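Local coordinates for flagellar hook-associated protein 3 (Bacillus cereus, PDB 5ZIY) that probably forms part of the junction between the hook and the filament of the bacterial flagellum, at residues I72-D77 / M150-Q155; I79-V84 / V143-K148; R94-G99 / A132-G136. The contacts are given in a common frame with arbitrary orientation. Residues are numbered along the deposited sequence.

Contact 1: residues I72-D77 / M150-Q155; sequences IGVEID and MSEAMQ
Two helical segments, 72-77 and 150-155, run almost antiparallel: their axes make 161° N-to-C (signed crossing angle -161°) and close to 7.7 Å. Gly73 lies opposite Met154, CA to CA 4.4 Å, and permits this approach, since a CB on Gly73 would clash with Met154 CB: a glycine-mediated close helix-helix contact. Along the second segment, Met150 (chi1 m, chi2 t) comes first, its CB 4.0 Å from Ile76 CG2 before the thioether leads away. Ser151 takes chi1 t; its OG gives a weak 3.5 Å hydrogen bond to Gly73 O and lies 3.6 Å from Asp77 CB. Met154, extended as mtt, sets CB 3.3 Å from Gly73 CA and SD 3.5 Å from Ile72 CG2 and 4.0 Å from Ile76 CG1. Gln155 (chi1 p) covers the exposed margin, OE1 4.2 Å from Val74 CG2. Both methionines reach across to helix 8-60, at Thr56, and to helix 162-204, so the pair closes a four-helix arrangement.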
loop_
_atom_site.group_PDB
_atom_site.type_symbol
_atom_site.label_atom_id
_atom_site.label_comp_id
_atom_site.label_asym_id
_atom_site.label_seq_id
_atom_site.Cartn_x
_atom_site.Cartn_y
_atom_site.Cartn_z
ATOM N N ILE A 72 6.295 -23.343 13.558
ATOM C CA ILE A 72 6.717 -22.013 13.099
ATOM C C ILE A 72 6.314 -21.834 11.619
ATOM O O ILE A 72 5.750 -20.801 11.235
ATOM C CB ILE A 72 8.239 -21.803 13.236
ATOM C CG1 ILE A 72 8.691 -21.882 14.703
ATOM C CG2 ILE A 72 8.617 -20.460 12.687
ATOM C CD1 ILE A 72 10.215 -21.799 14.884
ATOM N N GLY A 73 6.607 -22.863 10.814
ATOM C CA GLY A 73 6.203 -22.932 9.398
ATOM C C GLY A 73 4.722 -22.689 9.187
ATOM O O GLY A 73 4.331 -21.964 8.258
ATOM N N VAL A 74 3.892 -23.270 10.057
ATOM C CA VAL A 74 2.437 -23.042 10.012
ATOM C C VAL A 74 2.090 -21.584 10.174
ATOM O O VAL A 74 1.382 -21.032 9.342
ATOM C CB VAL A 74 1.676 -23.859 11.079
ATOM C CG1 VAL A 74 0.287 -23.300 11.287
ATOM C CG2 VAL A 74 1.610 -25.353 10.654
ATOM N N GLU A 75 2.585 -20.941 11.224
ATOM C CA GLU A 75 2.204 -19.552 11.490
ATOM C C GLU A 75 2.661 -18.623 10.365
ATOM O O GLU A 75 1.960 -17.671 10.030
ATOM C CB GLU A 75 2.759 -19.076 12.825
ATOM C CG GLU A 75 1.693 -18.589 13.799
ATOM C CD GLU A 75 1.611 -17.097 13.889
ATOM O OE1 GLU A 75 1.084 -16.486 12.928
ATOM O OE2 GLU A 75 2.058 -16.542 14.936
ATOM N N ILE A 76 3.817 -18.905 9.783
ATOM C CA ILE A 76 4.271 -18.173 8.618
ATOM C C ILE A 76 3.237 -18.290 7.467
ATOM O O ILE A 76 3.085 -17.383 6.674
ATOM C CB ILE A 76 5.632 -18.681 8.138
ATOM C CG1 ILE A 76 6.742 -18.317 9.130
ATOM C CG2 ILE A 76 5.966 -18.096 6.785
ATOM C CD1 ILE A 76 7.479 -17.070 8.764
ATOM N N ASP A 77 2.555 -19.433 7.398
ATOM C CA ASP A 77 1.453 -19.661 6.460
ATOM C C ASP A 77 0.236 -18.767 6.729
ATOM O O ASP A 77 -0.406 -18.301 5.784
ATOM C CB ASP A 77 1.053 -21.138 6.483
ATOM C CG ASP A 77 0.081 -21.504 5.388
ATOM O OD1 ASP A 77 0.499 -21.573 4.214
ATOM O OD2 ASP A 77 -1.105 -21.750 5.731
ATOM N N MET A 150 9.308 -19.658 2.639
ATOM C CA MET A 150 9.609 -19.674 4.077
ATOM C C MET A 150 8.750 -20.730 4.753
ATOM O O MET A 150 9.251 -21.588 5.433
ATOM C CB MET A 150 9.345 -18.314 4.714
ATOM C CG MET A 150 10.505 -17.318 4.633
ATOM S SD MET A 150 10.103 -15.747 5.482
ATOM C CE MET A 150 11.725 -15.049 5.811
ATOM N N SER A 151 7.455 -20.699 4.456
ATOM C CA SER A 151 6.485 -21.620 5.033
ATOM C C SER A 151 6.772 -23.072 4.638
ATOM O O SER A 151 6.783 -23.989 5.482
ATOM C CB SER A 151 5.099 -21.181 4.563
ATOM O OG SER A 151 4.114 -22.155 4.820
ATOM N N GLU A 152 7.041 -23.290 3.362
ATOM C CA GLU A 152 7.411 -24.628 2.919
ATOM C C GLU A 152 8.749 -25.122 3.498
ATOM O O GLU A 152 8.842 -26.283 3.894
ATOM C CB GLU A 152 7.397 -24.715 1.381
ATOM N N ALA A 153 9.767 -24.266 3.519
ATOM C CA ALA A 153 11.076 -24.625 4.113
ATOM C C ALA A 153 10.914 -25.063 5.560
ATOM O O ALA A 153 11.460 -26.071 6.007
ATOM C CB ALA A 153 12.082 -23.481 4.014
ATOM N N MET A 154 10.086 -24.344 6.274
ATOM C CA MET A 154 9.892 -24.674 7.658
ATOM C C MET A 154 9.110 -25.965 7.823
ATOM O O MET A 154 9.560 -26.859 8.551
ATOM C CB MET A 154 9.261 -23.504 8.380
ATOM C CG MET A 154 10.303 -22.425 8.584
ATOM S SD MET A 154 9.725 -20.973 9.437
ATOM C CE MET A 154 11.194 -19.943 9.357
ATOM N N GLN A 155 7.979 -26.112 7.151
ATOM C CA GLN A 155 7.219 -27.319 7.407
ATOM C C GLN A 155 7.789 -28.591 6.789
ATOM O O GLN A 155 7.317 -29.668 7.097
ATOM C CB GLN A 155 5.725 -27.167 7.192
ATOM C CG GLN A 155 5.208 -26.681 5.888
ATOM C CD GLN A 155 3.863 -26.007 6.116
ATOM O OE1 GLN A 155 3.043 -26.521 6.872
ATOM N NE2 GLN A 155 3.634 -24.862 5.478
#

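Contact 2: residues I79-V84 / V143-K148; sequences ILKQVV and VIKTLK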
loop_
_atom_site.group_PDB
_atom_site.type_symbol
_atom_site.label_atom_id
_atom_site.label_comp_id
_atom_site.label_asym_id
_atom_site.label_seq_id
_atom_site.Cartn_x
_atom_site.Cartn_y
_atom_site.Cartn_z
ATOM N N ILE A 79 0.537 -15.838 8.045
ATOM C CA ILE A 79 1.079 -14.555 7.647
ATOM C C ILE A 79 1.038 -14.426 6.128
ATOM O O ILE A 79 0.700 -13.370 5.593
ATOM C CB ILE A 79 2.502 -14.366 8.258
ATOM C CG1 ILE A 79 2.368 -14.137 9.780
ATOM C CG2 ILE A 79 3.230 -13.168 7.687
ATOM C CD1 ILE A 79 3.726 -14.099 10.545
ATOM N N LEU A 80 1.353 -15.498 5.426
ATOM C CA LEU A 80 1.280 -15.464 3.981
ATOM C C LEU A 80 -0.168 -15.112 3.543
ATOM O O LEU A 80 -0.388 -14.244 2.689
ATOM C CB LEU A 80 1.729 -16.802 3.385
ATOM C CG LEU A 80 1.356 -17.011 1.922
ATOM C CD1 LEU A 80 2.153 -16.109 1.041
ATOM C CD2 LEU A 80 1.606 -18.465 1.527
ATOM N N LYS A 81 -1.142 -15.775 4.152
ATOM C CA LYS A 81 -2.543 -15.500 3.840
ATOM C C LYS A 81 -2.927 -14.047 4.160
ATOM O O LYS A 81 -3.613 -13.410 3.400
ATOM C CB LYS A 81 -3.460 -16.500 4.560
ATOM C CG LYS A 81 -3.264 -17.952 4.082
ATOM C CD LYS A 81 -4.295 -18.896 4.763
ATOM C CE LYS A 81 -3.847 -20.380 4.850
ATOM N NZ LYS A 81 -3.145 -20.882 3.622
ATOM N N GLN A 82 -2.430 -13.503 5.261
ATOM C CA GLN A 82 -2.806 -12.150 5.653
ATOM C C GLN A 82 -2.210 -11.172 4.646
ATOM O O GLN A 82 -2.863 -10.203 4.242
ATOM C CB GLN A 82 -2.286 -11.864 7.062
ATOM C CG GLN A 82 -2.329 -10.409 7.520
ATOM C CD GLN A 82 -3.737 -9.939 7.854
ATOM O OE1 GLN A 82 -4.734 -10.568 7.469
ATOM N NE2 GLN A 82 -3.826 -8.831 8.608
ATOM N N VAL A 83 -0.968 -11.441 4.207
ATOM C CA VAL A 83 -0.292 -10.532 3.284
ATOM C C VAL A 83 -0.927 -10.559 1.901
ATOM O O VAL A 83 -1.003 -9.524 1.237
ATOM C CB VAL A 83 1.234 -10.838 3.181
ATOM C CG1 VAL A 83 1.886 -10.013 2.089
ATOM C CG2 VAL A 83 1.895 -10.552 4.535
ATOM N N VAL A 84 -1.348 -11.741 1.453
ATOM C CA VAL A 84 -2.098 -11.852 0.212
ATOM C C VAL A 84 -3.443 -11.058 0.325
ATOM O O VAL A 84 -3.782 -10.323 -0.567
ATOM C CB VAL A 84 -2.347 -13.313 -0.192
ATOM C CG1 VAL A 84 -3.285 -13.382 -1.394
ATOM C CG2 VAL A 84 -1.071 -14.002 -0.570
ATOM N N VAL A 143 7.584 -10.302 -2.046
ATOM C CA VAL A 143 7.179 -10.455 -0.679
ATOM C C VAL A 143 6.486 -11.768 -0.477
ATOM O O VAL A 143 6.859 -12.541 0.398
ATOM C CB VAL A 143 6.246 -9.337 -0.231
ATOM C CG1 VAL A 143 5.658 -9.648 1.127
ATOM C CG2 VAL A 143 7.029 -8.049 -0.166
ATOM N N ILE A 144 5.483 -12.018 -1.319
ATOM C CA ILE A 144 4.642 -13.204 -1.199
ATOM C C ILE A 144 5.422 -14.471 -1.540
ATOM O O ILE A 144 5.304 -15.470 -0.853
ATOM C CB ILE A 144 3.365 -13.075 -2.083
ATOM C CG1 ILE A 144 2.562 -11.867 -1.644
ATOM C CG2 ILE A 144 2.527 -14.375 -2.066
ATOM C CD1 ILE A 144 1.489 -11.373 -2.656
ATOM N N LYS A 145 6.222 -14.432 -2.600
ATOM C CA LYS A 145 6.981 -15.626 -3.015
ATOM C C LYS A 145 7.940 -16.051 -1.930
ATOM O O LYS A 145 8.052 -17.238 -1.656
ATOM C CB LYS A 145 7.746 -15.385 -4.316
ATOM C CG LYS A 145 6.811 -15.267 -5.506
ATOM C CD LYS A 145 7.487 -14.779 -6.780
ATOM C CE LYS A 145 6.526 -14.895 -7.988
ATOM N NZ LYS A 145 6.927 -14.072 -9.180
ATOM N N THR A 146 8.621 -15.070 -1.319
ATOM C CA THR A 146 9.530 -15.346 -0.215
ATOM C C THR A 146 8.757 -15.966 0.971
ATOM O O THR A 146 9.188 -16.966 1.508
ATOM C CB THR A 146 10.295 -14.091 0.227
ATOM O OG1 THR A 146 11.048 -13.584 -0.890
ATOM C CG2 THR A 146 11.267 -14.403 1.399
ATOM N N LEU A 147 7.600 -15.397 1.344
ATOM C CA LEU A 147 6.847 -15.945 2.494
ATOM C C LEU A 147 6.464 -17.417 2.177
ATOM O O LEU A 147 6.547 -18.296 3.032
ATOM C CB LEU A 147 5.584 -15.116 2.816
ATOM C CG LEU A 147 5.805 -13.746 3.480
ATOM C CD1 LEU A 147 4.424 -12.986 3.615
ATOM C CD2 LEU A 147 6.530 -13.866 4.808
ATOM N N LYS A 148 6.068 -17.677 0.943
ATOM C CA LYS A 148 5.684 -19.035 0.569
ATOM C C LYS A 148 6.828 -20.050 0.664
ATOM O O LYS A 148 6.638 -21.145 1.162
ATOM C CB LYS A 148 5.035 -19.051 -0.800
ATOM C CG LYS A 148 4.463 -20.405 -1.145
ATOM C CD LYS A 148 4.070 -20.483 -2.567
ATOM C CE LYS A 148 3.535 -21.873 -2.924
ATOM N NZ LYS A 148 4.600 -22.603 -3.637
#
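Leu80, Leu147 and Ile144 carry most of this interface; the side-chain contacts are all apolar, and no hydrogen bond crosses between the helices. Leu80 has the largest area covered. With chi1 t and chi2 p, it brings CD1 to 3.6 Å from Ile144 CG2 and 4.0 Å from Leu147 CB, while its CD2 comes within 4.2 Å of Lys148 CB, where the aliphatic start of the lysine borders the apolar patch. In register, Leu80 CA lies 5.8 Å from Leu147 CA. Leu147 answers from the other helix: its CD1 lies 3.6 Å from Val83 CG2 and 4.2 Å from Ile79 CG2. Ile144, one turn earlier, is met by the next turn of the partner, with its CG2 3.9 Å from Val84 CG2 and its CG1 4.2 Å from Val83 CG1. Val83 CG1 also reaches Val143 CG1 at 3.9 Å. The segments run antiparallel at 166°, their axes 9.7 Å apart, a spacing consistent with branched side chains filling the gap. This is plain core packing between helices 67-87 and 137-155. Ile79, Val83 and Leu147 also touch helix 8-60, while Ile144 leans on Phe107 in the long loop region.

Contact 3: residues R94-G99 / A132-G136; sequences RYIFGG and AFRNG
Phe133 comes first. With chi1 m and chi2 near -90°, its ring receives Arg94 CB over one face, 3.7 Å from the centroid, a CH-pi contact; Arg94 itself is m, m, its end leading away. Ile96 (chi1 p, chi2 t) sets CG2 3.9 Å from Phe133 CD1. Phe97 (chi1 m) has Gly136 CA obliquely beside its ring. Arg134 (chi1 m, chi2 t, chi3 p) points CA-to-CB away overall, though CB touches segment 94-99. Tyr95 to Gly98 is a type I turn; Gly99 follows with phi +51°. Ile96 CA lies 4.3 Å from Phe133 CA, Gly99 CA 4.1 Å from Arg134 CA. Backbone hydrogen bonds run from Arg134 N to Ile96 O (2.9 Å), Gly136 N to Phe97 O (2.9 Å) and, weakly, Gly99 N to Arg134 O (2.8 Å); Gly98 and Asn135 form a single beta bridge. Ala132 and Phe133 both face Val120, a classic bulge. Gly136 sits at the N-cap position of helix 137-155; Ile96 and Phe97 pack on helix 8-60.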
loop_
_atom_site.group_PDB
_atom_site.type_symbol
_atom_site.label_atom_id
_atom_site.label_comp_id
_atom_site.label_asym_id
_atom_site.label_seq_id
_atom_site.Cartn_x
_atom_site.Cartn_y
_atom_site.Cartn_z
ATOM N N ARG A 94 -11.164 -0.077 -7.604
ATOM C CA ARG A 94 -9.887 -0.541 -8.085
ATOM C C ARG A 94 -8.975 -1.045 -6.972
ATOM O O ARG A 94 -9.080 -0.618 -5.816
ATOM C CB ARG A 94 -9.180 0.588 -8.823
ATOM C CG ARG A 94 -9.839 1.004 -10.157
ATOM C CD ARG A 94 -9.705 -0.099 -11.148
ATOM N NE ARG A 94 -10.269 0.209 -12.462
ATOM C CZ ARG A 94 -11.502 -0.111 -12.882
ATOM N NH1 ARG A 94 -12.352 -0.714 -12.065
ATOM N NH2 ARG A 94 -11.893 0.175 -14.114
ATOM N N TYR A 95 -8.077 -1.963 -7.341
ATOM C CA TYR A 95 -7.073 -2.478 -6.394
ATOM C C TYR A 95 -5.908 -1.532 -6.229
ATOM O O TYR A 95 -5.291 -1.133 -7.211
ATOM C CB TYR A 95 -6.588 -3.844 -6.841
ATOM C CG TYR A 95 -7.684 -4.883 -6.811
ATOM C CD1 TYR A 95 -7.994 -5.546 -5.649
ATOM C CD2 TYR A 95 -8.378 -5.228 -7.953
ATOM C CE1 TYR A 95 -9.013 -6.515 -5.605
ATOM C CE2 TYR A 95 -9.438 -6.196 -7.915
ATOM C CZ TYR A 95 -9.726 -6.827 -6.747
ATOM O OH TYR A 95 -10.707 -7.789 -6.702
ATOM N N ILE A 96 -5.570 -1.170 -4.995
ATOM C CA ILE A 96 -4.492 -0.209 -4.824
ATOM C C ILE A 96 -3.133 -0.706 -5.281
ATOM O O ILE A 96 -2.220 0.118 -5.605
ATOM C CB ILE A 96 -4.390 0.324 -3.383
ATOM C CG1 ILE A 96 -4.291 -0.815 -2.404
ATOM C CG2 ILE A 96 -5.654 1.210 -3.007
ATOM C CD1 ILE A 96 -3.661 -0.391 -1.050
ATOM N N PHE A 97 -2.979 -2.035 -5.286
ATOM C CA PHE A 97 -1.775 -2.704 -5.816
ATOM C C PHE A 97 -2.023 -3.543 -7.066
ATOM O O PHE A 97 -1.149 -4.349 -7.504
ATOM C CB PHE A 97 -1.132 -3.524 -4.710
ATOM C CG PHE A 97 -0.702 -2.702 -3.549
ATOM C CD1 PHE A 97 0.309 -1.767 -3.696
ATOM C CD2 PHE A 97 -1.258 -2.872 -2.315
ATOM C CE1 PHE A 97 0.718 -0.993 -2.614
ATOM C CE2 PHE A 97 -0.836 -2.109 -1.233
ATOM C CZ PHE A 97 0.145 -1.161 -1.394
ATOM N N GLY A 98 -3.142 -3.269 -7.725
ATOM C CA GLY A 98 -3.478 -3.907 -8.984
ATOM C C GLY A 98 -3.677 -3.018 -10.199
ATOM O O GLY A 98 -4.297 -3.435 -11.199
ATOM N N GLY A 99 -3.155 -1.795 -10.130
ATOM C CA GLY A 99 -3.188 -0.853 -11.250
ATOM C C GLY A 99 -4.557 -0.656 -11.857
ATOM O O GLY A 99 -5.548 -0.469 -11.146
ATOM N N ALA A 132 -2.806 6.872 -7.738
ATOM C CA ALA A 132 -3.768 6.438 -6.760
ATOM C C ALA A 132 -3.818 4.905 -6.678
ATOM O O ALA A 132 -3.977 4.358 -5.573
ATOM C CB ALA A 132 -5.139 6.963 -7.110
ATOM N N PHE A 133 -3.783 4.223 -7.845
ATOM C CA PHE A 133 -3.834 2.743 -7.893
ATOM C C PHE A 133 -2.679 2.263 -8.740
ATOM O O PHE A 133 -2.472 2.762 -9.845
ATOM C CB PHE A 133 -5.174 2.244 -8.425
ATOM C CG PHE A 133 -6.336 2.789 -7.672
ATOM C CD1 PHE A 133 -6.829 2.114 -6.577
ATOM C CD2 PHE A 133 -6.928 3.976 -8.047
ATOM C CE1 PHE A 133 -7.880 2.602 -5.860
ATOM C CE2 PHE A 133 -8.025 4.491 -7.307
ATOM C CZ PHE A 133 -8.483 3.805 -6.206
ATOM N N ARG A 134 -1.857 1.379 -8.186
ATOM C CA ARG A 134 -0.549 1.107 -8.813
ATOM C C ARG A 134 -0.390 -0.343 -9.071
ATOM O O ARG A 134 -0.992 -1.151 -8.398
ATOM C CB ARG A 134 0.592 1.593 -7.898
ATOM C CG ARG A 134 0.651 3.076 -7.805
ATOM C CD ARG A 134 1.742 3.577 -6.813
ATOM N NE ARG A 134 3.079 3.491 -7.379
ATOM C CZ ARG A 134 4.161 4.061 -6.847
ATOM N NH1 ARG A 134 4.069 4.727 -5.712
ATOM N NH2 ARG A 134 5.343 3.947 -7.444
ATOM N N ASN A 135 0.376 -0.663 -10.098
ATOM C CA ASN A 135 0.821 -2.021 -10.385
ATOM C C ASN A 135 1.828 -2.396 -9.302
ATOM O O ASN A 135 2.899 -1.870 -9.289
ATOM C CB ASN A 135 1.468 -2.043 -11.780
ATOM C CG ASN A 135 2.098 -3.384 -12.144
ATOM O OD1 ASN A 135 2.566 -4.134 -11.281
ATOM N ND2 ASN A 135 2.147 -3.674 -13.469
ATOM N N GLY A 136 1.457 -3.305 -8.393
ATOM C CA GLY A 136 2.283 -3.629 -7.207
ATOM C C GLY A 136 3.143 -4.879 -7.356
ATOM O O GLY A 136 3.664 -5.387 -6.374
#

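Contacts 1 and 2 join the same two helices, 67-87 and 137-155, and meet where Ile76 CG2 lies 3.8 Å from Leu147 O; their centres are 10 Å apart. Contact 2 is buried and its side chains meet purely through apolar groups, whereas contact 1, farther from the chain's centre, is partly exposed, includes a weak hydrogen bond from a serine hydroxyl and draws its helix axes closer. Contact 3 is also buried, but joins a turn to the end of a strand through backbone hydrogen bonds as well as the packing of Phe133. Its centre lies 18 Å from that of contact 2 and 28 Å from that of contact 1, and Gly136 leads directly into the helix that both use.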